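Dihydropteroate synthase (PDB 6PZ2) catalyses the condensation of a dihydropterin pyrophosphate with p-aminobenzoate to form dihydropteroate, a step of bacterial folate synthesis. Local coordinates at residues D148-K158 / E191-L202. Residues are numbered along the deposited sequence; the frame is centred on the assembly and turned at random. Where two conformers were deposited one is given.
With SO4 (sulfate ion), chain E.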
loop_
_atom_site.group_PDB
_atom_site.type_symbol
_atom_site.label_atom_id
_atom_site.label_comp_id
_atom_site.label_asym_id
_atom_site.label_seq_id
_atom_site.Cartn_x
_atom_site.Cartn_y
_atom_site.Cartn_z
ATOM N N ASP A 148 8.473 -11.572 -25.220
ATOM C CA ASP A 148 8.268 -10.704 -24.078
ATOM C C ASP A 148 6.940 -11.089 -23.402
ATOM O O ASP A 148 5.892 -11.153 -24.066
ATOM C CB ASP A 148 8.282 -9.236 -24.524
ATOM C CG ASP A 148 7.941 -8.279 -23.393
ATOM O OD1 ASP A 148 8.808 -8.057 -22.537
ATOM O OD2 ASP A 148 6.790 -7.808 -23.347
ATOM N N ILE A 149 6.985 -11.341 -22.097
ATOM C CA ILE A 149 5.805 -11.756 -21.353
ATOM C C ILE A 149 4.660 -10.749 -21.523
ATOM O O ILE A 149 3.529 -11.175 -21.714
ATOM C CB ILE A 149 6.111 -12.031 -19.869
ATOM C CG1 ILE A 149 4.880 -12.601 -19.162
ATOM C CG2 ILE A 149 6.644 -10.803 -19.154
ATOM C CD1 ILE A 149 5.232 -13.372 -17.929
ATOM N N MET A 150 4.905 -9.450 -21.549
ATOM C CA MET A 150 3.759 -8.537 -21.668
ATOM C C MET A 150 3.206 -8.541 -23.097
ATOM O O MET A 150 1.997 -8.305 -23.308
ATOM C CB MET A 150 4.150 -7.109 -21.281
ATOM C CG MET A 150 4.596 -6.980 -19.850
ATOM S SD MET A 150 3.375 -7.579 -18.652
ATOM C CE MET A 150 2.083 -6.357 -18.881
ATOM N N GLU A 151 4.072 -8.779 -24.086
ATOM C CA GLU A 151 3.608 -8.912 -25.472
ATOM C C GLU A 151 2.735 -10.176 -25.567
ATOM O O GLU A 151 1.703 -10.087 -26.220
ATOM C CB GLU A 151 4.750 -8.980 -26.499
ATOM C CG GLU A 151 5.207 -7.659 -27.120
ATOM C CD GLU A 151 4.536 -6.355 -26.696
ATOM O OE1 GLU A 151 3.499 -5.997 -27.302
ATOM O OE2 GLU A 151 5.061 -5.675 -25.777
ATOM N N SER A 152 3.126 -11.311 -24.957
ATOM C CA SER A 152 2.313 -12.534 -25.021
ATOM C C SER A 152 0.934 -12.277 -24.409
ATOM O O SER A 152 -0.060 -12.701 -24.980
ATOM C CB SER A 152 2.924 -13.712 -24.331
ATOM O OG SER A 152 4.312 -13.679 -24.560
ATOM N N ILE A 153 0.914 -11.597 -23.267
ATOM C CA ILE A 153 -0.317 -11.388 -22.546
ATOM C C ILE A 153 -1.231 -10.546 -23.432
ATOM O O ILE A 153 -2.418 -10.869 -23.601
ATOM C CB ILE A 153 -0.072 -10.772 -21.154
ATOM C CG1 ILE A 153 0.516 -11.813 -20.202
ATOM C CG2 ILE A 153 -1.322 -10.140 -20.565
ATOM C CD1 ILE A 153 1.210 -11.193 -19.015
ATOM N N LYS A 154 -0.667 -9.530 -24.049
ATOM C CA LYS A 154 -1.500 -8.662 -24.881
ATOM C C LYS A 154 -2.006 -9.405 -26.126
ATOM O O LYS A 154 -3.138 -9.164 -26.565
ATOM C CB LYS A 154 -0.726 -7.419 -25.315
ATOM C CG LYS A 154 -0.586 -6.345 -24.245
ATOM C CD LYS A 154 0.324 -5.236 -24.723
ATOM C CE LYS A 154 0.262 -3.975 -23.894
ATOM N NZ LYS A 154 1.036 -2.897 -24.552
ATOM N N ASP A 155 -1.171 -10.257 -26.706
ATOM C CA ASP A 155 -1.565 -11.060 -27.873
ATOM C C ASP A 155 -2.757 -11.961 -27.500
ATOM O O ASP A 155 -3.745 -12.093 -28.248
ATOM C CB ASP A 155 -0.405 -11.951 -28.353
ATOM C CG ASP A 155 0.695 -11.217 -29.114
ATOM O OD1 ASP A 155 0.461 -10.068 -29.521
ATOM O OD2 ASP A 155 1.792 -11.796 -29.290
ATOM N N PHE A 156 -2.635 -12.589 -26.327
ATOM C CA PHE A 156 -3.652 -13.471 -25.795
ATOM C C PHE A 156 -4.959 -12.698 -25.617
ATOM O O PHE A 156 -6.003 -13.175 -26.042
ATOM C CB PHE A 156 -3.178 -14.061 -24.472
ATOM C CG PHE A 156 -4.172 -14.922 -23.743
ATOM C CD1 PHE A 156 -4.019 -16.302 -23.725
ATOM C CD2 PHE A 156 -5.219 -14.348 -23.036
ATOM C CE1 PHE A 156 -4.931 -17.090 -23.045
ATOM C CE2 PHE A 156 -6.142 -15.141 -22.372
ATOM C CZ PHE A 156 -5.994 -16.510 -22.372
ATOM N N PHE A 157 -4.887 -11.492 -25.062
ATOM C CA PHE A 157 -6.108 -10.714 -24.906
ATOM C C PHE A 157 -6.745 -10.398 -26.261
ATOM O O PHE A 157 -7.961 -10.358 -26.364
ATOM C CB PHE A 157 -5.858 -9.406 -24.152
ATOM C CG PHE A 157 -5.557 -9.584 -22.688
ATOM C CD1 PHE A 157 -4.717 -8.697 -22.036
ATOM C CD2 PHE A 157 -6.147 -10.598 -21.955
ATOM C CE1 PHE A 157 -4.454 -8.827 -20.682
ATOM C CE2 PHE A 157 -5.903 -10.719 -20.598
ATOM C CZ PHE A 157 -5.056 -9.838 -19.968
ATOM N N LYS A 158 -5.928 -10.140 -27.272
ATOM C CA LYS A 158 -6.435 -9.750 -28.568
ATOM C C LYS A 158 -7.244 -10.897 -29.167
ATOM O O LYS A 158 -8.322 -10.697 -29.700
ATOM C CB LYS A 158 -5.310 -9.427 -29.553
ATOM C CG LYS A 158 -5.258 -7.975 -29.997
ATOM C CD LYS A 158 -5.171 -6.973 -28.855
ATOM C CE LYS A 158 -4.773 -5.596 -29.342
ATOM N NZ LYS A 158 -3.353 -5.590 -29.768
ATOM N N GLU A 191 7.497 -9.171 -12.637
ATOM C CA GLU A 191 7.677 -8.383 -13.830
ATOM C C GLU A 191 6.345 -7.831 -14.341
ATOM O O GLU A 191 6.248 -6.669 -14.781
ATOM C CB GLU A 191 8.324 -9.234 -14.921
ATOM C CG GLU A 191 8.399 -8.445 -16.214
ATOM C CD GLU A 191 9.369 -8.928 -17.269
ATOM O OE1 GLU A 191 9.897 -10.055 -17.117
ATOM O OE2 GLU A 191 9.521 -8.188 -18.268
ATOM N N VAL A 192 5.329 -8.690 -14.338
ATOM C CA VAL A 192 3.985 -8.272 -14.779
ATOM C C VAL A 192 3.440 -7.150 -13.871
ATOM O O VAL A 192 2.829 -6.200 -14.357
ATOM C CB VAL A 192 3.054 -9.500 -14.807
ATOM C CG1 VAL A 192 1.598 -9.097 -14.936
ATOM C CG2 VAL A 192 3.436 -10.490 -15.904
ATOM N N LEU A 193 3.603 -7.272 -12.563
ATOM C CA LEU A 193 3.182 -6.239 -11.617
ATOM C C LEU A 193 3.924 -4.931 -11.904
ATOM O O LEU A 193 3.290 -3.864 -11.980
ATOM C CB LEU A 193 3.445 -6.739 -10.196
ATOM C CG LEU A 193 2.497 -7.817 -9.680
ATOM C CD1 LEU A 193 2.949 -8.335 -8.327
ATOM C CD2 LEU A 193 1.070 -7.292 -9.583
ATOM N N ARG A 194 5.234 -5.031 -12.136
ATOM C CA ARG A 194 6.079 -3.863 -12.432
ATOM C C ARG A 194 5.589 -3.187 -13.722
ATOM O O ARG A 194 5.561 -1.971 -13.806
ATOM C CB ARG A 194 7.547 -4.311 -12.516
ATOM C CG ARG A 194 8.603 -3.217 -12.397
ATOM C CD ARG A 194 9.979 -3.693 -12.848
ATOM N NE ARG A 194 10.421 -4.949 -12.249
ATOM C CZ ARG A 194 10.802 -6.030 -12.924
ATOM N NH1 ARG A 194 11.179 -7.117 -12.267
ATOM N NH2 ARG A 194 10.825 -6.009 -14.247
ATOM N N ARG A 195 5.192 -3.971 -14.732
ATOM C CA ARG A 195 4.901 -3.410 -16.070
ATOM C C ARG A 195 3.390 -3.282 -16.324
ATOM O O ARG A 195 2.968 -2.968 -17.426
ATOM C CB ARG A 195 5.593 -4.274 -17.128
ATOM C CG ARG A 195 7.112 -4.315 -16.970
ATOM C CD ARG A 195 7.784 -5.282 -17.944
ATOM N NE ARG A 195 7.515 -4.872 -19.313
ATOM C CZ ARG A 195 7.753 -5.633 -20.363
ATOM N NH1 ARG A 195 8.365 -6.788 -20.170
ATOM N NH2 ARG A 195 7.301 -5.270 -21.551
ATOM N N LEU A 196 2.584 -3.453 -15.291
ATOM C CA LEU A 196 1.152 -3.620 -15.424
ATOM C C LEU A 196 0.568 -2.454 -16.210
ATOM O O LEU A 196 -0.396 -2.673 -16.939
ATOM C CB LEU A 196 0.511 -3.749 -14.036
ATOM C CG LEU A 196 -0.956 -4.165 -13.998
ATOM C CD1 LEU A 196 -1.141 -5.535 -14.640
ATOM C CD2 LEU A 196 -1.474 -4.194 -12.565
ATOM N N ASN A 197 1.147 -1.264 -16.117
ATOM C CA ASN A 197 0.554 -0.087 -16.784
ATOM C C ASN A 197 0.584 -0.256 -18.309
ATOM O O ASN A 197 -0.179 0.429 -19.007
ATOM C CB ASN A 197 1.254 1.238 -16.442
ATOM C CG ASN A 197 2.633 1.341 -17.067
ATOM O OD1 ASN A 197 3.560 0.580 -16.744
ATOM N ND2 ASN A 197 2.748 2.224 -18.049
ATOM N N GLU A 198 1.446 -1.115 -18.859
ATOM C CA GLU A 198 1.488 -1.330 -20.334
ATOM C C GLU A 198 0.130 -1.876 -20.818
ATOM O O GLU A 198 -0.228 -1.701 -21.981
ATOM C CB GLU A 198 2.630 -2.290 -20.717
ATOM C CG GLU A 198 4.047 -1.756 -20.482
ATOM C CD GLU A 198 5.211 -2.724 -20.696
ATOM O OE1 GLU A 198 5.121 -3.616 -21.568
ATOM O OE2 GLU A 198 6.217 -2.624 -19.952
ATOM N N LEU A 199 -0.668 -2.513 -19.951
ATOM C CA LEU A 199 -1.975 -3.072 -20.354
ATOM C C LEU A 199 -2.988 -1.958 -20.603
ATOM O O LEU A 199 -4.015 -2.238 -21.225
ATOM C CB LEU A 199 -2.578 -3.981 -19.286
ATOM C CG LEU A 199 -1.843 -5.280 -18.994
ATOM C CD1 LEU A 199 -2.759 -6.182 -18.177
ATOM C CD2 LEU A 199 -1.364 -5.964 -20.268
ATOM N N LYS A 200 -2.722 -0.749 -20.122
ATOM C CA LYS A 200 -3.672 0.352 -20.331
ATOM C C LYS A 200 -3.815 0.675 -21.826
ATOM O O LYS A 200 -4.841 1.190 -22.238
ATOM C CB LYS A 200 -3.226 1.611 -19.589
ATOM C CG LYS A 200 -3.676 1.734 -18.138
ATOM C CD LYS A 200 -3.436 3.131 -17.568
ATOM C CE LYS A 200 -1.980 3.392 -17.223
ATOM N NZ LYS A 200 -1.647 4.838 -17.254
ATOM N N ASP A 201 -2.816 0.362 -22.648
ATOM C CA ASP A 201 -2.854 0.675 -24.096
ATOM C C ASP A 201 -4.015 -0.056 -24.775
ATOM O O ASP A 201 -4.446 0.409 -25.821
ATOM C CB ASP A 201 -1.570 0.282 -24.844
ATOM C CG ASP A 201 -0.276 0.747 -24.180
ATOM O OD1 ASP A 201 -0.358 1.530 -23.208
ATOM O OD2 ASP A 201 0.814 0.303 -24.611
ATOM N N LEU A 202 -4.485 -1.195 -24.254
ATOM C CA LEU A 202 -5.533 -1.931 -24.961
ATOM C C LEU A 202 -6.862 -1.190 -24.793
ATOM O O LEU A 202 -7.726 -1.410 -25.590
ATOM C CB LEU A 202 -5.648 -3.376 -24.464
ATOM C CG LEU A 202 -4.377 -4.212 -24.594
ATOM C CD1 LEU A 202 -4.563 -5.604 -24.019
ATOM C CD2 LEU A 202 -3.950 -4.315 -26.043
HETATM S S SO4 E . 4.615 -16.792 -26.717
HETATM O O1 SO4 E . 5.555 -17.357 -27.715
HETATM O O2 SO4 E . 3.664 -17.856 -26.326
HETATM O O3 SO4 E . 5.326 -16.393 -25.473
HETATM O O4 SO4 E . 3.922 -15.638 -27.360
HETATM O O HOH W 1 3.669 -3.932 -23.797
#
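Met-150 lays its CG over the centre of one face of the Arg-195 guanidinium, 3.5 Å from CZ, joining helix 149-166 to helix 186-195 and the 3-10 segment 196-202 on the outside of the TIM barrel; the axes of 149-158 and 191-195 cross at -77°. Three carboxylates hold the edge of the same guanidinium. Asp-148 is gripped end-on: NH1 of Arg-195 donates to its OD1 at 2.7 Å, nearly straight and in the guanidinium plane, while OD2, bonded to NH2, lies tilted out of that plane. Glu-198 is held side-on through NE and NH2, and Glu-191 OE2 takes a second bond from NH1. Asp-148 is also the N-cap of its helix; its OD2 receives Glu-151 N and Arg-195 NH2 from opposite faces, so the salt-bridge network is tied to the helix start. Bends at chi2 and chi3 (-56° and -67°) turn the end of Met-150, setting SD against Val-192 and CE 3.7 Å from Leu-199 CD2. Ile-153 meets Val-192 tip to tip, and farther along, Leu-199 and Leu-202 touch the edge of the Phe-157 ring, which also packs on Leu-176 of strand 174-177. One water accepts from Lys-154 NZ at 2.9 Å and donates to Glu-151 OE2 and Glu-198 OE1.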